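Long-range contact in D-alanyl-D-alanine carboxypeptidase DacB2 (Mycobacterium tuberculosis H37Rv, PDB 4RYE), which shows D,D-carboxypeptidase activity on synthetic pentapeptides and probably trims the D-Ala-D-Ala end of peptidoglycan stem peptides in cell wall biogenesis: residues M166-P178 and N193-G207. Residues are numbered along the deposited sequence; the frame is centred on the assembly and turned at random.
Sequences MANPVFAQITAEP and NQDELLQRYPGAIGG
The C-terminal end of helix 169-176 docks through T175 onto G206 and G207 at the start of edge strand 204-212, joining the helical part of this penicillin-binding, serine beta-lactamase-like fold to its antiparallel sheet. Helix 169-176 and strand segment 204-207 run nearly at right angles (96°), their axes 6.8 Å apart at closest approach. T175 carries the contact with the strand: with its hydroxyl anti to the backbone N (chi1 -166°), OG1 accepts from G207 N at 3.1 Å and donates to a water that in turn donates to G207 O. Its methyl, CG2, packs 3.6 Å from G206 CA, directly against the backbone. I205 and G206 form a classic beta bulge opposite A222. K208, the next residue of the strand, is probably the lysine of the KTG motif, and the T175 side chain lies about 10 Å from that of K50, the proton acceptor by similarity. A second water ties A172 O to I205 O. N193, just after strand 187-192, binds the loop that follows the helix: its OD1 closes an Asx turn with D195 N, while N193 N donates to P178 O. Its ND2 bonds T175 O from above the carbonyl plane, at 3.2 Å, and E177 O straighter (164° at the hydrogen), at 2.9 Å with that oxygen in the N193 amide plane.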
loop_
_atom_site.group_PDB
_atom_site.type_symbol
_atom_site.label_atom_id
_atom_site.label_comp_id
_atom_site.label_asym_id
_atom_site.label_seq_id
_atom_site.Cartn_x
_atom_site.Cartn_y
_atom_site.Cartn_z
HETATM N N MSE A 166 8.490 -4.503 2.411
HETATM C CA MSE A 166 9.761 -3.906 2.000
HETATM C C MSE A 166 10.951 -4.821 2.243
HETATM O O MSE A 166 12.007 -4.664 1.619
HETATM C CB MSE A 166 9.985 -2.571 2.713
HETATM C CG MSE A 166 9.119 -1.430 2.169
HETATM SE SE MSE A 166 9.442 -1.048 0.262
HETATM C CE MSE A 166 11.376 -0.820 0.329
ATOM N N ALA A 167 10.788 -5.769 3.159
ATOM C CA ALA A 167 11.848 -6.727 3.441
ATOM C C ALA A 167 12.013 -7.721 2.296
ATOM O O ALA A 167 13.069 -8.331 2.137
ATOM C CB ALA A 167 11.570 -7.454 4.741
ATOM N N ASN A 168 10.965 -7.887 1.494
ATOM C CA ASN A 168 11.017 -8.785 0.343
ATOM C C ASN A 168 11.662 -8.070 -0.848
ATOM O O ASN A 168 11.165 -7.023 -1.298
ATOM C CB ASN A 168 9.601 -9.249 -0.016
ATOM C CG ASN A 168 9.585 -10.254 -1.142
ATOM O OD1 ASN A 168 9.924 -9.934 -2.277
ATOM N ND2 ASN A 168 9.167 -11.479 -0.840
ATOM N N PRO A 169 12.777 -8.619 -1.362
ATOM C CA PRO A 169 13.526 -7.913 -2.411
ATOM C C PRO A 169 12.724 -7.703 -3.700
ATOM O O PRO A 169 12.923 -6.698 -4.373
ATOM C CB PRO A 169 14.746 -8.821 -2.659
ATOM C CG PRO A 169 14.373 -10.170 -2.068
ATOM C CD PRO A 169 13.437 -9.868 -0.932
ATOM N N VAL A 170 11.835 -8.630 -4.047
ATOM C CA VAL A 170 11.017 -8.430 -5.237
ATOM C C VAL A 170 9.992 -7.322 -5.031
ATOM O O VAL A 170 9.787 -6.483 -5.912
ATOM C CB VAL A 170 10.321 -9.742 -5.686
ATOM C CG1 VAL A 170 9.371 -9.460 -6.832
ATOM C CG2 VAL A 170 11.377 -10.769 -6.089
ATOM N N PHE A 171 9.356 -7.302 -3.865
ATOM C CA PHE A 171 8.412 -6.224 -3.580
ATOM C C PHE A 171 9.117 -4.879 -3.644
ATOM O O PHE A 171 8.616 -3.934 -4.270
ATOM C CB PHE A 171 7.734 -6.386 -2.214
ATOM C CG PHE A 171 6.723 -5.302 -1.920
ATOM C CD1 PHE A 171 7.111 -4.110 -1.320
ATOM C CD2 PHE A 171 5.388 -5.467 -2.270
ATOM C CE1 PHE A 171 6.186 -3.088 -1.069
ATOM C CE2 PHE A 171 4.444 -4.459 -2.018
ATOM C CZ PHE A 171 4.852 -3.263 -1.410
ATOM N N ALA A 172 10.264 -4.782 -2.974
ATOM C CA ALA A 172 11.034 -3.536 -2.965
ATOM C C ALA A 172 11.394 -3.092 -4.378
ATOM O O ALA A 172 11.381 -1.893 -4.688
ATOM C CB ALA A 172 12.288 -3.678 -2.109
ATOM N N GLN A 173 11.706 -4.049 -5.244
ATOM C CA GLN A 173 12.023 -3.721 -6.634
ATOM C C GLN A 173 10.799 -3.174 -7.365
ATOM O O GLN A 173 10.874 -2.126 -8.015
ATOM C CB GLN A 173 12.565 -4.948 -7.371
ATOM C CG GLN A 173 12.987 -4.666 -8.815
ATOM C CD GLN A 173 13.627 -5.865 -9.481
ATOM O OE1 GLN A 173 12.966 -6.871 -9.737
ATOM N NE2 GLN A 173 14.926 -5.770 -9.752
ATOM N N ILE A 174 9.676 -3.879 -7.250
ATOM C CA ILE A 174 8.455 -3.497 -7.966
ATOM C C ILE A 174 7.925 -2.132 -7.532
ATOM O O ILE A 174 7.635 -1.277 -8.370
ATOM C CB ILE A 174 7.338 -4.547 -7.785
ATOM C CG1 ILE A 174 7.745 -5.868 -8.448
ATOM C CG2 ILE A 174 6.018 -4.046 -8.389
ATOM C CD1 ILE A 174 6.856 -7.044 -8.041
ATOM N N THR A 175 7.808 -1.922 -6.225
ATOM C CA THR A 175 7.197 -0.696 -5.711
ATOM C C THR A 175 8.016 0.536 -6.128
ATOM O O THR A 175 7.496 1.660 -6.213
ATOM C CB THR A 175 6.965 -0.785 -4.171
ATOM O OG1 THR A 175 6.084 0.266 -3.747
ATOM C CG2 THR A 175 8.284 -0.703 -3.400
ATOM N N ALA A 176 9.289 0.308 -6.441
ATOM C CA ALA A 176 10.179 1.387 -6.862
ATOM C C ALA A 176 10.366 1.514 -8.391
ATOM O O ALA A 176 10.935 2.509 -8.852
ATOM C CB ALA A 176 11.533 1.263 -6.164
ATOM N N GLU A 177 9.904 0.528 -9.167
ATOM C CA GLU A 177 9.979 0.595 -10.641
ATOM C C GLU A 177 9.204 1.784 -11.188
ATOM O O GLU A 177 8.051 2.004 -10.804
ATOM C CB GLU A 177 9.353 -0.650 -11.298
ATOM C CG GLU A 177 10.010 -1.991 -11.072
ATOM C CD GLU A 177 9.092 -3.122 -11.538
ATOM O OE1 GLU A 177 7.922 -2.826 -11.867
ATOM O OE2 GLU A 177 9.520 -4.294 -11.575
ATOM N N PRO A 178 9.811 2.540 -12.123
ATOM C CA PRO A 178 9.042 3.626 -12.733
ATOM C C PRO A 178 8.002 3.093 -13.717
ATOM O O PRO A 178 7.009 3.763 -13.979
ATOM C CB PRO A 178 10.112 4.447 -13.470
ATOM C CG PRO A 178 11.231 3.484 -13.734
ATOM C CD PRO A 178 11.223 2.537 -12.552
ATOM N N ASN A 193 4.157 3.650 -13.048
ATOM C CA ASN A 193 3.887 3.656 -11.624
ATOM C C ASN A 193 3.136 4.931 -11.246
ATOM O O ASN A 193 3.616 6.033 -11.505
ATOM C CB ASN A 193 5.216 3.596 -10.860
ATOM C CG ASN A 193 5.038 3.214 -9.404
ATOM O OD1 ASN A 193 4.042 3.567 -8.768
ATOM N ND2 ASN A 193 6.009 2.489 -8.865
ATOM N N GLN A 194 1.967 4.787 -10.631
ATOM C CA GLN A 194 1.147 5.945 -10.285
ATOM C C GLN A 194 1.577 6.646 -8.995
ATOM O O GLN A 194 1.007 7.674 -8.634
ATOM C CB GLN A 194 -0.330 5.546 -10.192
ATOM C CG GLN A 194 -0.673 4.718 -8.970
ATOM C CD GLN A 194 -2.117 4.240 -8.973
ATOM O OE1 GLN A 194 -2.851 4.444 -9.943
ATOM N NE2 GLN A 194 -2.532 3.609 -7.879
ATOM N N ASP A 195 2.567 6.085 -8.301
ATOM C CA ASP A 195 3.074 6.664 -7.058
ATOM C C ASP A 195 3.960 7.868 -7.355
ATOM O O ASP A 195 5.151 7.723 -7.645
ATOM C CB ASP A 195 3.863 5.605 -6.280
ATOM C CG ASP A 195 4.459 6.137 -4.980
ATOM O OD1 ASP A 195 4.127 7.270 -4.558
ATOM O OD2 ASP A 195 5.259 5.398 -4.362
ATOM N N GLU A 196 3.377 9.057 -7.257
ATOM C CA GLU A 196 4.072 10.292 -7.614
ATOM C C GLU A 196 5.151 10.676 -6.602
ATOM O O GLU A 196 5.996 11.527 -6.870
ATOM C CB GLU A 196 3.064 11.429 -7.763
ATOM C CG GLU A 196 2.018 11.153 -8.831
ATOM C CD GLU A 196 1.356 12.409 -9.334
ATOM O OE1 GLU A 196 1.628 13.489 -8.769
ATOM O OE2 GLU A 196 0.570 12.317 -10.302
ATOM N N LEU A 197 5.130 10.043 -5.443
ATOM C CA LEU A 197 6.174 10.294 -4.461
ATOM C C LEU A 197 7.545 9.916 -5.039
ATOM O O LEU A 197 8.541 10.575 -4.754
ATOM C CB LEU A 197 5.882 9.562 -3.149
ATOM C CG LEU A 197 6.285 10.292 -1.861
ATOM C CD1 LEU A 197 5.658 11.682 -1.804
ATOM C CD2 LEU A 197 5.904 9.500 -0.629
ATOM N N LEU A 198 7.587 8.881 -5.881
ATOM C CA LEU A 198 8.846 8.459 -6.503
ATOM C C LEU A 198 9.452 9.586 -7.319
ATOM O O LEU A 198 10.669 9.778 -7.331
ATOM C CB LEU A 198 8.627 7.235 -7.395
ATOM C CG LEU A 198 8.191 5.982 -6.640
ATOM C CD1 LEU A 198 7.994 4.843 -7.604
ATOM C CD2 LEU A 198 9.227 5.615 -5.573
ATOM N N GLN A 199 8.591 10.334 -8.000
ATOM C CA GLN A 199 9.038 11.418 -8.863
ATOM C C GLN A 199 9.248 12.743 -8.126
ATOM O O GLN A 199 10.064 13.561 -8.540
ATOM C CB GLN A 199 8.038 11.611 -10.011
ATOM C CG GLN A 199 7.830 10.361 -10.857
ATOM C CD GLN A 199 6.545 10.403 -11.662
ATOM O OE1 GLN A 199 5.458 10.579 -11.110
ATOM N NE2 GLN A 199 6.663 10.234 -12.975
ATOM N N ARG A 200 8.511 12.967 -7.046
ATOM C CA ARG A 200 8.540 14.280 -6.400
ATOM C C ARG A 200 9.459 14.357 -5.193
ATOM O O ARG A 200 9.872 15.448 -4.785
ATOM C CB ARG A 200 7.136 14.679 -5.951
ATOM C CG ARG A 200 6.143 14.862 -7.079
ATOM C CD ARG A 200 4.734 14.660 -6.545
ATOM N NE ARG A 200 3.714 14.876 -7.565
ATOM C CZ ARG A 200 3.055 16.017 -7.707
ATOM N NH1 ARG A 200 3.320 17.025 -6.889
ATOM N NH2 ARG A 200 2.136 16.148 -8.655
ATOM N N TYR A 201 9.753 13.205 -4.603
ATOM C CA TYR A 201 10.477 13.176 -3.337
ATOM C C TYR A 201 11.739 12.322 -3.426
ATOM O O TYR A 201 11.652 11.098 -3.343
ATOM C CB TYR A 201 9.574 12.622 -2.226
ATOM C CG TYR A 201 10.125 12.930 -0.860
ATOM C CD1 TYR A 201 9.930 14.173 -0.291
ATOM C CD2 TYR A 201 10.875 11.995 -0.159
ATOM C CE1 TYR A 201 10.447 14.483 0.958
ATOM C CE2 TYR A 201 11.398 12.294 1.104
ATOM C CZ TYR A 201 11.184 13.543 1.646
ATOM O OH TYR A 201 11.699 13.859 2.886
ATOM N N PRO A 202 12.909 12.963 -3.620
ATOM C CA PRO A 202 14.183 12.232 -3.626
ATOM C C PRO A 202 14.343 11.354 -2.394
ATOM O O PRO A 202 14.172 11.830 -1.268
ATOM C CB PRO A 202 15.219 13.354 -3.607
ATOM C CG PRO A 202 14.563 14.436 -4.442
ATOM C CD PRO A 202 13.086 14.368 -4.038
ATOM N N GLY A 203 14.649 10.081 -2.619
ATOM C CA GLY A 203 14.804 9.129 -1.533
ATOM C C GLY A 203 13.584 8.269 -1.259
ATOM O O GLY A 203 13.642 7.352 -0.444
ATOM N N ALA A 204 12.463 8.566 -1.909
ATOM C CA ALA A 204 11.295 7.684 -1.791
ATOM C C ALA A 204 11.666 6.290 -2.314
ATOM O O ALA A 204 12.375 6.179 -3.304
ATOM C CB ALA A 204 10.121 8.255 -2.576
ATOM N N ILE A 205 11.214 5.228 -1.646
ATOM C CA ILE A 205 11.575 3.875 -2.072
ATOM C C ILE A 205 10.353 2.991 -2.314
ATOM O O ILE A 205 10.477 1.827 -2.658
ATOM C CB ILE A 205 12.526 3.195 -1.067
ATOM C CG1 ILE A 205 11.933 3.217 0.344
ATOM C CG2 ILE A 205 13.893 3.872 -1.072
ATOM C CD1 ILE A 205 12.917 2.733 1.425
ATOM N N GLY A 206 9.163 3.546 -2.138
ATOM C CA GLY A 206 7.967 2.770 -2.405
ATOM C C GLY A 206 6.731 3.361 -1.771
ATOM O O GLY A 206 6.816 4.154 -0.845
ATOM N N GLY A 207 5.568 2.974 -2.272
ATOM C CA GLY A 207 4.343 3.501 -1.718
ATOM C C GLY A 207 3.146 2.925 -2.417
ATOM O O GLY A 207 3.249 2.396 -3.531
HETATM O O HOH W 1 12.384 0.075 -2.981
HETATM O O HOH W 2 3.332 -0.092 -4.756
HETATM O O HOH W 3 5.398 2.915 -5.451
#